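Ubiquitin-like-specific protease 2 (Saccharomyces cerevisiae, PDB 5LNB) removes SUMO from modified proteins as a cysteine protease of the peptidase C48 family, this chain being the portion that holds its catalytic domain. Local coordinates at residues Leu23-Asn28 with Leu54-Lys59; Thr105-Lys110 with Ile183-Asp188; His122-Ile127 with Gln169-Glu174. All blocks are in the same frame, centred on the assembly; numbering follows the deposited sequence.

Contact 1 (Leu23-Asn28 with Leu54-Lys59); sequences LCYKFN and LDFFTK
Lys59 and Phe27 slide past each other in opposite directions, the lysine methylenes covering one ring face. At the root, CB of Lys59 is 4.2 Å from CE2 of Phe27. The next carbon makes the main contact: CG, anti to the backbone N (chi1 -180°), comes over the ring face 3.7 Å from the centroid of Phe27, a CH-pi interaction. The chain bends at chi2 (75°), which turns CD; farther on, CE is 4.0 Å from CD2 of Phe27. NZ leaves the aromatic group for salt bridges with Asp29 and Glu63, so lysine serves both a greasy surface and two acids. The opposite face of the Phe27 ring takes CD1 of Tyr25 near its rim. Phe56 reaches in from the helix, CE1 lying 3.7 Å from CZ of Phe27. The edge of the Phe56 ring is turned toward the face of Tyr25 in an offset edge-to-face pair, planes at 88° and centroids 5.8 Å apart. Tyr33 meets the Phe27 ring, and Leu272 of helix 264-285 touches Leu23 and Phe56. Flat, bulky side chains fill this seam from several directions, an aromatic cluster joining the beta-hairpin of strands 23-26 and 32-35 to helix 51-67.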
loop_
_atom_site.group_PDB
_atom_site.type_symbol
_atom_site.label_atom_id
_atom_site.label_comp_id
_atom_site.label_asym_id
_atom_site.label_seq_id
_atom_site.Cartn_x
_atom_site.Cartn_y
_atom_site.Cartn_z
ATOM N N LEU A 23 14.701 1.367 -15.008
ATOM C CA LEU A 23 13.358 1.102 -15.499
ATOM C C LEU A 23 12.511 2.367 -15.427
ATOM O O LEU A 23 12.446 3.033 -14.390
ATOM C CB LEU A 23 12.701 -0.013 -14.688
ATOM C CG LEU A 23 11.202 -0.213 -14.909
ATOM C CD1 LEU A 23 10.904 -0.554 -16.372
ATOM C CD2 LEU A 23 10.684 -1.285 -13.962
ATOM N N CYS A 24 11.861 2.693 -16.534
ATOM C CA CYS A 24 10.881 3.768 -16.592
ATOM C C CYS A 24 9.551 3.133 -16.980
ATOM O O CYS A 24 9.396 2.643 -18.103
ATOM C CB CYS A 24 11.310 4.841 -17.590
ATOM S SG CYS A 24 10.262 6.281 -17.566
ATOM N N TYR A 25 8.602 3.111 -16.055
ATOM C CA TYR A 25 7.348 2.403 -16.265
ATOM C C TYR A 25 6.186 3.389 -16.281
ATOM O O TYR A 25 6.087 4.255 -15.404
ATOM C CB TYR A 25 7.140 1.340 -15.188
ATOM C CG TYR A 25 6.086 0.333 -15.561
ATOM C CD1 TYR A 25 4.768 0.474 -15.126
ATOM C CD2 TYR A 25 6.400 -0.748 -16.368
ATOM C CE1 TYR A 25 3.801 -0.453 -15.480
ATOM C CE2 TYR A 25 5.448 -1.673 -16.723
ATOM C CZ TYR A 25 4.156 -1.524 -16.279
ATOM O OH TYR A 25 3.228 -2.460 -16.659
ATOM N N LYS A 26 5.306 3.241 -17.270
ATOM C CA LYS A 26 4.166 4.124 -17.493
ATOM C C LYS A 26 2.874 3.369 -17.196
ATOM O O LYS A 26 2.569 2.377 -17.867
ATOM C CB LYS A 26 4.163 4.629 -18.936
ATOM C CG LYS A 26 4.560 3.542 -19.957
ATOM C CD LYS A 26 4.416 4.018 -21.410
ATOM C CE LYS A 26 4.934 2.985 -22.422
ATOM N NZ LYS A 26 6.430 2.942 -22.536
ATOM N N PHE A 27 2.112 3.840 -16.210
ATOM C CA PHE A 27 0.829 3.230 -15.879
ATOM C C PHE A 27 -0.310 3.864 -16.683
ATOM O O PHE A 27 -0.169 4.936 -17.277
ATOM C CB PHE A 27 0.548 3.339 -14.381
ATOM C CG PHE A 27 1.428 2.471 -13.539
ATOM C CD1 PHE A 27 1.259 1.100 -13.533
ATOM C CD2 PHE A 27 2.415 3.025 -12.747
ATOM C CE1 PHE A 27 2.063 0.293 -12.756
ATOM C CE2 PHE A 27 3.226 2.227 -11.975
ATOM C CZ PHE A 27 3.047 0.858 -11.972
ATOM N N ASN A 28 -1.464 3.186 -16.682
ATOM C CA ASN A 28 -2.577 3.594 -17.538
ATOM C C ASN A 28 -3.216 4.905 -17.098
ATOM O O ASN A 28 -3.958 5.506 -17.881
ATOM C CB ASN A 28 -3.645 2.498 -17.592
ATOM C CG ASN A 28 -3.162 1.242 -18.300
ATOM O OD1 ASN A 28 -3.268 0.135 -17.769
ATOM N ND2 ASN A 28 -2.625 1.409 -19.503
ATOM N N LEU A 54 8.651 -0.021 -2.812
ATOM C CA LEU A 54 7.341 -0.271 -2.227
ATOM C C LEU A 54 6.256 0.537 -2.931
ATOM O O LEU A 54 5.193 -0.004 -3.259
ATOM C CB LEU A 54 7.364 0.029 -0.733
ATOM C CG LEU A 54 6.080 -0.462 -0.072
ATOM C CD1 LEU A 54 6.429 -1.164 1.199
ATOM C CD2 LEU A 54 5.121 0.715 0.169
ATOM N N ASP A 55 6.496 1.833 -3.176
ATOM C CA ASP A 55 5.459 2.628 -3.841
ATOM C C ASP A 55 5.237 2.155 -5.276
ATOM O O ASP A 55 4.103 2.159 -5.762
ATOM C CB ASP A 55 5.789 4.129 -3.792
ATOM C CG ASP A 55 5.673 4.712 -2.376
ATOM O OD1 ASP A 55 4.785 4.284 -1.630
ATOM O OD2 ASP A 55 6.476 5.585 -1.994
ATOM N N PHE A 56 6.295 1.716 -5.965
ATOM C CA PHE A 56 6.095 1.178 -7.303
ATOM C C PHE A 56 5.183 -0.042 -7.278
ATOM O O PHE A 56 4.236 -0.142 -8.067
ATOM C CB PHE A 56 7.420 0.809 -7.958
ATOM C CG PHE A 56 7.237 0.090 -9.262
ATOM C CD1 PHE A 56 6.870 0.785 -10.398
ATOM C CD2 PHE A 56 7.384 -1.283 -9.344
ATOM C CE1 PHE A 56 6.691 0.129 -11.603
ATOM C CE2 PHE A 56 7.195 -1.940 -10.547
ATOM C CZ PHE A 56 6.847 -1.229 -11.675
ATOM N N PHE A 57 5.452 -0.988 -6.380
ATOM C CA PHE A 57 4.719 -2.247 -6.422
ATOM C C PHE A 57 3.304 -2.137 -5.869
ATOM O O PHE A 57 2.406 -2.832 -6.356
ATOM C CB PHE A 57 5.496 -3.322 -5.680
ATOM C CG PHE A 57 6.438 -4.073 -6.554
ATOM C CD1 PHE A 57 5.959 -4.801 -7.637
ATOM C CD2 PHE A 57 7.801 -4.065 -6.302
ATOM C CE1 PHE A 57 6.829 -5.515 -8.464
ATOM C CE2 PHE A 57 8.675 -4.788 -7.119
ATOM C CZ PHE A 57 8.184 -5.512 -8.196
ATOM N N THR A 58 3.061 -1.296 -4.863
ATOM C CA THR A 58 1.676 -1.096 -4.453
ATOM C C THR A 58 0.868 -0.532 -5.614
ATOM O O THR A 58 -0.233 -1.010 -5.910
ATOM C CB THR A 58 1.591 -0.173 -3.232
ATOM O OG1 THR A 58 2.104 1.124 -3.565
ATOM C CG2 THR A 58 2.383 -0.750 -2.062
ATOM N N LYS A 59 1.426 0.458 -6.309
ATOM C CA LYS A 59 0.818 0.957 -7.534
ATOM C C LYS A 59 0.675 -0.156 -8.564
ATOM O O LYS A 59 -0.387 -0.325 -9.173
ATOM C CB LYS A 59 1.661 2.101 -8.086
ATOM C CG LYS A 59 1.137 2.713 -9.361
ATOM C CD LYS A 59 -0.068 3.577 -9.084
ATOM C CE LYS A 59 -0.372 4.505 -10.275
ATOM N NZ LYS A 59 -1.779 4.999 -10.243
#

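Contact 2 (Thr105-Lys110 with Ile183-Asp188); sequences TDLFSK and ISYALD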
loop_
_atom_site.group_PDB
_atom_site.type_symbol
_atom_site.label_atom_id
_atom_site.label_comp_id
_atom_site.label_asym_id
_atom_site.label_seq_id
_atom_site.Cartn_x
_atom_site.Cartn_y
_atom_site.Cartn_z
ATOM N N THR A 105 -8.581 16.135 -4.076
ATOM C CA THR A 105 -8.897 14.735 -3.829
ATOM C C THR A 105 -10.341 14.616 -3.362
ATOM O O THR A 105 -10.987 15.600 -2.983
ATOM C CB THR A 105 -7.986 14.129 -2.758
ATOM O OG1 THR A 105 -8.180 14.849 -1.532
ATOM C CG2 THR A 105 -6.515 14.175 -3.190
ATOM N N ASP A 106 -10.833 13.386 -3.359
ATOM C CA ASP A 106 -12.203 13.112 -2.970
ATOM C C ASP A 106 -12.221 11.757 -2.269
ATOM O O ASP A 106 -12.829 10.796 -2.732
ATOM C CB ASP A 106 -13.114 13.154 -4.197
ATOM C CG ASP A 106 -14.575 12.969 -3.851
ATOM O OD1 ASP A 106 -14.936 13.095 -2.661
ATOM O OD2 ASP A 106 -15.367 12.703 -4.782
ATOM N N LEU A 107 -11.548 11.680 -1.117
ATOM C CA LEU A 107 -11.285 10.380 -0.490
ATOM C C LEU A 107 -12.560 9.671 -0.048
ATOM O O LEU A 107 -12.614 8.435 -0.066
ATOM C CB LEU A 107 -10.344 10.543 0.705
ATOM C CG LEU A 107 -8.947 11.067 0.354
ATOM C CD1 LEU A 107 -8.059 11.183 1.594
ATOM C CD2 LEU A 107 -8.312 10.160 -0.707
ATOM N N PHE A 108 -13.585 10.416 0.363
ATOM C CA PHE A 108 -14.787 9.775 0.877
ATOM C C PHE A 108 -15.670 9.199 -0.225
ATOM O O PHE A 108 -16.700 8.597 0.087
ATOM C CB PHE A 108 -15.587 10.755 1.748
ATOM C CG PHE A 108 -14.987 10.987 3.122
ATOM C CD1 PHE A 108 -13.616 11.123 3.288
ATOM C CD2 PHE A 108 -15.799 11.069 4.243
ATOM C CE1 PHE A 108 -13.068 11.343 4.539
ATOM C CE2 PHE A 108 -15.254 11.284 5.498
ATOM C CZ PHE A 108 -13.890 11.422 5.644
ATOM N N SER A 109 -15.304 9.347 -1.498
ATOM C CA SER A 109 -15.971 8.575 -2.540
ATOM C C SER A 109 -15.264 7.249 -2.814
ATOM O O SER A 109 -15.722 6.472 -3.658
ATOM C CB SER A 109 -16.078 9.388 -3.832
ATOM O OG SER A 109 -14.803 9.575 -4.418
ATOM N N LYS A 110 -14.183 6.958 -2.105
ATOM C CA LYS A 110 -13.434 5.731 -2.318
ATOM C C LYS A 110 -13.929 4.610 -1.406
ATOM O O LYS A 110 -14.224 4.825 -0.227
ATOM C CB LYS A 110 -11.944 5.984 -2.080
ATOM C CG LYS A 110 -11.400 7.200 -2.823
ATOM C CD LYS A 110 -11.467 6.977 -4.321
ATOM C CE LYS A 110 -11.415 8.289 -5.083
ATOM N NZ LYS A 110 -11.493 7.990 -6.533
ATOM N N ILE A 183 -11.104 13.213 10.229
ATOM C CA ILE A 183 -12.068 14.131 10.816
ATOM C C ILE A 183 -11.908 15.516 10.211
ATOM O O ILE A 183 -12.889 16.164 9.829
ATOM C CB ILE A 183 -11.911 14.155 12.345
ATOM C CG1 ILE A 183 -12.348 12.812 12.931
ATOM C CG2 ILE A 183 -12.717 15.290 12.950
ATOM C CD1 ILE A 183 -12.145 12.708 14.431
ATOM N N SER A 184 -10.663 15.985 10.111
ATOM C CA SER A 184 -10.400 17.289 9.515
ATOM C C SER A 184 -10.745 17.285 8.035
ATOM O O SER A 184 -11.366 18.229 7.526
ATOM C CB SER A 184 -8.936 17.669 9.722
ATOM O OG SER A 184 -8.636 17.744 11.103
ATOM N N TYR A 185 -10.342 16.227 7.327
ATOM C CA TYR A 185 -10.678 16.100 5.916
ATOM C C TYR A 185 -12.181 16.208 5.701
ATOM O O TYR A 185 -12.646 16.948 4.828
ATOM C CB TYR A 185 -10.148 14.770 5.375
ATOM C CG TYR A 185 -10.243 14.641 3.878
ATOM C CD1 TYR A 185 -11.397 14.145 3.279
ATOM C CD2 TYR A 185 -9.182 15.029 3.055
ATOM C CE1 TYR A 185 -11.494 14.028 1.903
ATOM C CE2 TYR A 185 -9.264 14.904 1.669
ATOM C CZ TYR A 185 -10.428 14.409 1.100
ATOM O OH TYR A 185 -10.545 14.281 -0.267
ATOM N N ALA A 186 -12.957 15.462 6.492
ATOM C CA ALA A 186 -14.411 15.490 6.366
ATOM C C ALA A 186 -14.957 16.904 6.527
ATOM O O ALA A 186 -15.849 17.328 5.778
ATOM C CB ALA A 186 -15.034 14.557 7.407
ATOM N N LEU A 187 -14.455 17.639 7.519
ATOM C CA LEU A 187 -14.938 18.993 7.749
ATOM C C LEU A 187 -14.522 19.915 6.612
ATOM O O LEU A 187 -15.320 20.730 6.137
ATOM C CB LEU A 187 -14.415 19.508 9.091
ATOM C CG LEU A 187 -14.919 20.899 9.479
ATOM C CD1 LEU A 187 -16.422 20.891 9.722
ATOM C CD2 LEU A 187 -14.201 21.432 10.711
ATOM N N ASP A 188 -13.279 19.777 6.152
ATOM C CA ASP A 188 -12.744 20.647 5.117
ATOM C C ASP A 188 -13.444 20.425 3.780
ATOM O O ASP A 188 -13.907 21.380 3.151
ATOM C CB ASP A 188 -11.241 20.404 4.984
ATOM C CG ASP A 188 -10.588 21.279 3.931
ATOM O OD1 ASP A 188 -11.123 22.373 3.637
ATOM O OD2 ASP A 188 -9.532 20.867 3.400
#
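Leu107 spreads its CD1 methyl over one face of the Tyr185 ring, 4.1 Å from the centroid, in a CH-pi contact that joins the short 3-10 segment 107-109, in the loop before strand 112-119, to helix 172-190 of the papain-like C48 catalytic domain. The tyrosine comes from the helix, its CG anti to the backbone N (chi1 -170°), and its phenol reaches the loop backbone. There the hydroxyl both gives and receives. The amide of Leu107 donates to Tyr185 OH over 2.9 Å in a nearly straight bond, N-H...O angle 166°, while Tyr185 OH donates to OG1 of Thr105 at 2.7 Å. That threonine oxygen lies at the edge of the tyrosine ring, close to its plane, and passes the chain of bonds on to the carbonyl of Val102. A buried hydroxyl is thus provided for on both counts, which suits tyrosine to a place that needs a flat hydrocarbon and a polar tip together. A phenylalanine here would probably leave the Leu107 amide without its acceptor and Thr105 without the proton it receives. Within the loop, the carbonyl oxygen of Asp106 accepts two bonds from Ser109, one from the backbone N and one from OG. Phe108 packs beside the phenol: the two rings are near parallel, 18° apart, but slid so far that they barely overlap, with CE1 of Phe108 3.5 Å from CD1 of Tyr185. A small methyl on the helix lets the phenyl come close, and CZ of Phe108 meets CB of Ala186 at 3.8 Å.

Contact 3 (His122-Ile127 with Gln169-Glu174); sequences HWFSCI and QTHSRE
This contact probably lines the active site of the papain-like C48 fold: His122 bonds through NE2 to OD1 of Asp165 and touches Cys215, an arrangement consistent with the family's His-Asp-Cys catalytic triad. Beside it, Phe124 and His171 reach toward each other and stack face to face, ring planes 6° apart and centroids separated by 3.6 Å. NE2 of His171 sits over the centre of the Phe124 ring. A chi1 of 64° puts CG of Phe124 between the backbone N and the carbonyl carbon, and CD2 of this ring also lies over a face of His122, toward the rim. Histidine suits the other half of the stack because it has two nitrogens on its rim, one for Asp165 and one for Glu174. NE2 bonds to OD2 of Asp165, which would make His171 a second-shell residue, probably helping to orient that carboxylate. Glu174, in the first turn of the helix that His171 N-caps, accepts from His171 ND1 at OE1 over 2.7 Å, and this somewhat bent bond should fix the rotation of the His171 ring. Glu174 CB is 4.0 Å from CZ of Phe124. Gln169 meets His122 tip to tip, amide and ring planes 78° apart, its OE1 3.4 Å from CE1 of His122.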
loop_
_atom_site.group_PDB
_atom_site.type_symbol
_atom_site.label_atom_id
_atom_site.label_comp_id
_atom_site.label_asym_id
_atom_site.label_seq_id
_atom_site.Cartn_x
_atom_site.Cartn_y
_atom_site.Cartn_z
ATOM N N HIS A 122 10.413 0.291 9.931
ATOM C CA HIS A 122 9.386 -0.727 10.081
ATOM C C HIS A 122 8.236 -0.375 9.148
ATOM O O HIS A 122 7.580 0.653 9.334
ATOM C CB HIS A 122 8.908 -0.806 11.532
ATOM C CG HIS A 122 7.755 -1.745 11.746
ATOM N ND1 HIS A 122 7.024 -1.769 12.917
ATOM C CD2 HIS A 122 7.218 -2.700 10.947
ATOM C CE1 HIS A 122 6.081 -2.691 12.828
ATOM N NE2 HIS A 122 6.176 -3.270 11.642
ATOM N N TRP A 123 7.997 -1.232 8.154
ATOM C CA TRP A 123 6.874 -1.093 7.238
ATOM C C TRP A 123 5.645 -1.829 7.763
ATOM O O TRP A 123 5.734 -2.988 8.179
ATOM C CB TRP A 123 7.216 -1.663 5.862
ATOM C CG TRP A 123 8.056 -0.810 4.954
ATOM C CD1 TRP A 123 9.365 -1.026 4.600
ATOM C CD2 TRP A 123 7.632 0.356 4.234
ATOM N NE1 TRP A 123 9.788 -0.044 3.726
ATOM C CE2 TRP A 123 8.742 0.811 3.482
ATOM C CE3 TRP A 123 6.429 1.073 4.168
ATOM C CZ2 TRP A 123 8.679 1.945 2.664
ATOM C CZ3 TRP A 123 6.366 2.196 3.363
ATOM C CH2 TRP A 123 7.490 2.623 2.619
ATOM N N PHE A 124 4.499 -1.161 7.724
ATOM C CA PHE A 124 3.207 -1.836 7.778
ATOM C C PHE A 124 2.237 -0.963 6.988
ATOM O O PHE A 124 2.646 0.009 6.347
ATOM C CB PHE A 124 2.780 -2.130 9.230
ATOM C CG PHE A 124 2.539 -0.903 10.077
ATOM C CD1 PHE A 124 1.259 -0.383 10.226
ATOM C CD2 PHE A 124 3.584 -0.293 10.755
ATOM C CE1 PHE A 124 1.029 0.738 11.019
ATOM C CE2 PHE A 124 3.361 0.830 11.554
ATOM C CZ PHE A 124 2.085 1.347 11.681
ATOM N N SER A 125 0.953 -1.314 6.999
ATOM C CA SER A 125 0.022 -0.613 6.121
ATOM C C SER A 125 -1.393 -0.661 6.684
ATOM O O SER A 125 -1.737 -1.523 7.497
ATOM C CB SER A 125 0.057 -1.213 4.711
ATOM O OG SER A 125 -0.810 -0.531 3.827
ATOM N N CYS A 126 -2.225 0.269 6.230
ATOM C CA CYS A 126 -3.646 0.172 6.509
ATOM C C CYS A 126 -4.434 0.485 5.243
ATOM O O CYS A 126 -3.906 1.023 4.272
ATOM C CB CYS A 126 -4.066 1.093 7.660
ATOM S SG CYS A 126 -3.958 2.811 7.286
ATOM N N ILE A 127 -5.701 0.096 5.261
ATOM C CA ILE A 127 -6.645 0.349 4.184
ATOM C C ILE A 127 -7.921 0.864 4.836
ATOM O O ILE A 127 -8.491 0.192 5.707
ATOM C CB ILE A 127 -6.923 -0.907 3.341
ATOM C CG1 ILE A 127 -5.645 -1.396 2.679
ATOM C CG2 ILE A 127 -8.002 -0.626 2.291
ATOM C CD1 ILE A 127 -5.829 -2.623 1.772
ATOM N N GLN A 169 2.517 -6.780 16.488
ATOM C CA GLN A 169 2.321 -5.454 17.055
ATOM C C GLN A 169 0.958 -4.908 16.653
ATOM O O GLN A 169 0.434 -5.217 15.579
ATOM C CB GLN A 169 3.391 -4.459 16.590
ATOM C CG GLN A 169 4.816 -4.826 16.930
ATOM C CD GLN A 169 5.811 -3.766 16.482
ATOM O OE1 GLN A 169 5.438 -2.642 16.139
ATOM N NE2 GLN A 169 7.084 -4.126 16.478
ATOM N N THR A 170 0.418 -4.055 17.519
ATOM C CA THR A 170 -0.790 -3.290 17.268
ATOM C C THR A 170 -0.419 -1.810 17.247
ATOM O O THR A 170 0.579 -1.400 17.848
ATOM C CB THR A 170 -1.849 -3.580 18.336
ATOM O OG1 THR A 170 -1.363 -3.148 19.612
ATOM C CG2 THR A 170 -2.142 -5.088 18.402
ATOM N N HIS A 171 -1.215 -1.001 16.551
ATOM C CA HIS A 171 -0.748 0.322 16.146
ATOM C C HIS A 171 -1.754 1.412 16.470
ATOM O O HIS A 171 -1.949 2.352 15.702
ATOM C CB HIS A 171 -0.400 0.323 14.662
ATOM C CG HIS A 171 0.702 -0.622 14.321
ATOM N ND1 HIS A 171 1.998 -0.434 14.752
ATOM C CD2 HIS A 171 0.701 -1.781 13.622
ATOM C CE1 HIS A 171 2.752 -1.425 14.316
ATOM N NE2 HIS A 171 1.992 -2.255 13.626
ATOM N N SER A 172 -2.384 1.320 17.639
ATOM C CA SER A 172 -3.286 2.375 18.094
ATOM C C SER A 172 -2.637 3.759 18.012
ATOM O O SER A 172 -3.225 4.706 17.467
ATOM C CB SER A 172 -3.732 2.065 19.522
ATOM O OG SER A 172 -4.724 2.967 19.938
ATOM N N ARG A 173 -1.424 3.899 18.554
ATOM C CA ARG A 173 -0.781 5.210 18.599
ATOM C C ARG A 173 -0.483 5.746 17.201
ATOM O O ARG A 173 -0.644 6.946 16.947
ATOM C CB ARG A 173 0.501 5.148 19.424
ATOM C CG ARG A 173 0.290 5.272 20.925
ATOM C CD ARG A 173 1.617 5.294 21.678
ATOM N NE ARG A 173 2.353 4.037 21.535
ATOM C CZ ARG A 173 3.363 3.849 20.691
ATOM N NH1 ARG A 173 3.774 4.842 19.912
ATOM N NH2 ARG A 173 3.966 2.666 20.627
ATOM N N GLU A 174 -0.027 4.884 16.284
ATOM C CA GLU A 174 0.330 5.339 14.939
ATOM C C GLU A 174 -0.884 5.558 14.046
ATOM O O GLU A 174 -0.791 6.312 13.077
ATOM C CB GLU A 174 1.265 4.336 14.240
ATOM C CG GLU A 174 2.605 4.133 14.926
ATOM C CD GLU A 174 2.529 3.142 16.080
ATOM O OE1 GLU A 174 1.973 2.041 15.880
ATOM O OE2 GLU A 174 3.018 3.464 17.183
#

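Along the chain contact 1 closes first; contact 2 opens at 105-110, contact 3 follows, and 183-188 completes contact 2. Contacts 2 and 3 share helix 172-190, contact 3 at its start, their centres about 21 Å apart. Strand 122-129, carrying half of contact 3, is the middle strand of the five-stranded sheet, and the loop of contact 2 leads into its neighbour, strand 112-119. Contact 1, its centre about 25 Å from that of contact 2 and, across the chain's centre, about 23 Å from that of contact 3, fastens the N-terminal hairpin to helix 51-67. CD1 of Leu54 nevertheless lies 3.6 Å from CD2 of Trp123, tying that helix to the strand of the putative catalytic histidine in contact 3.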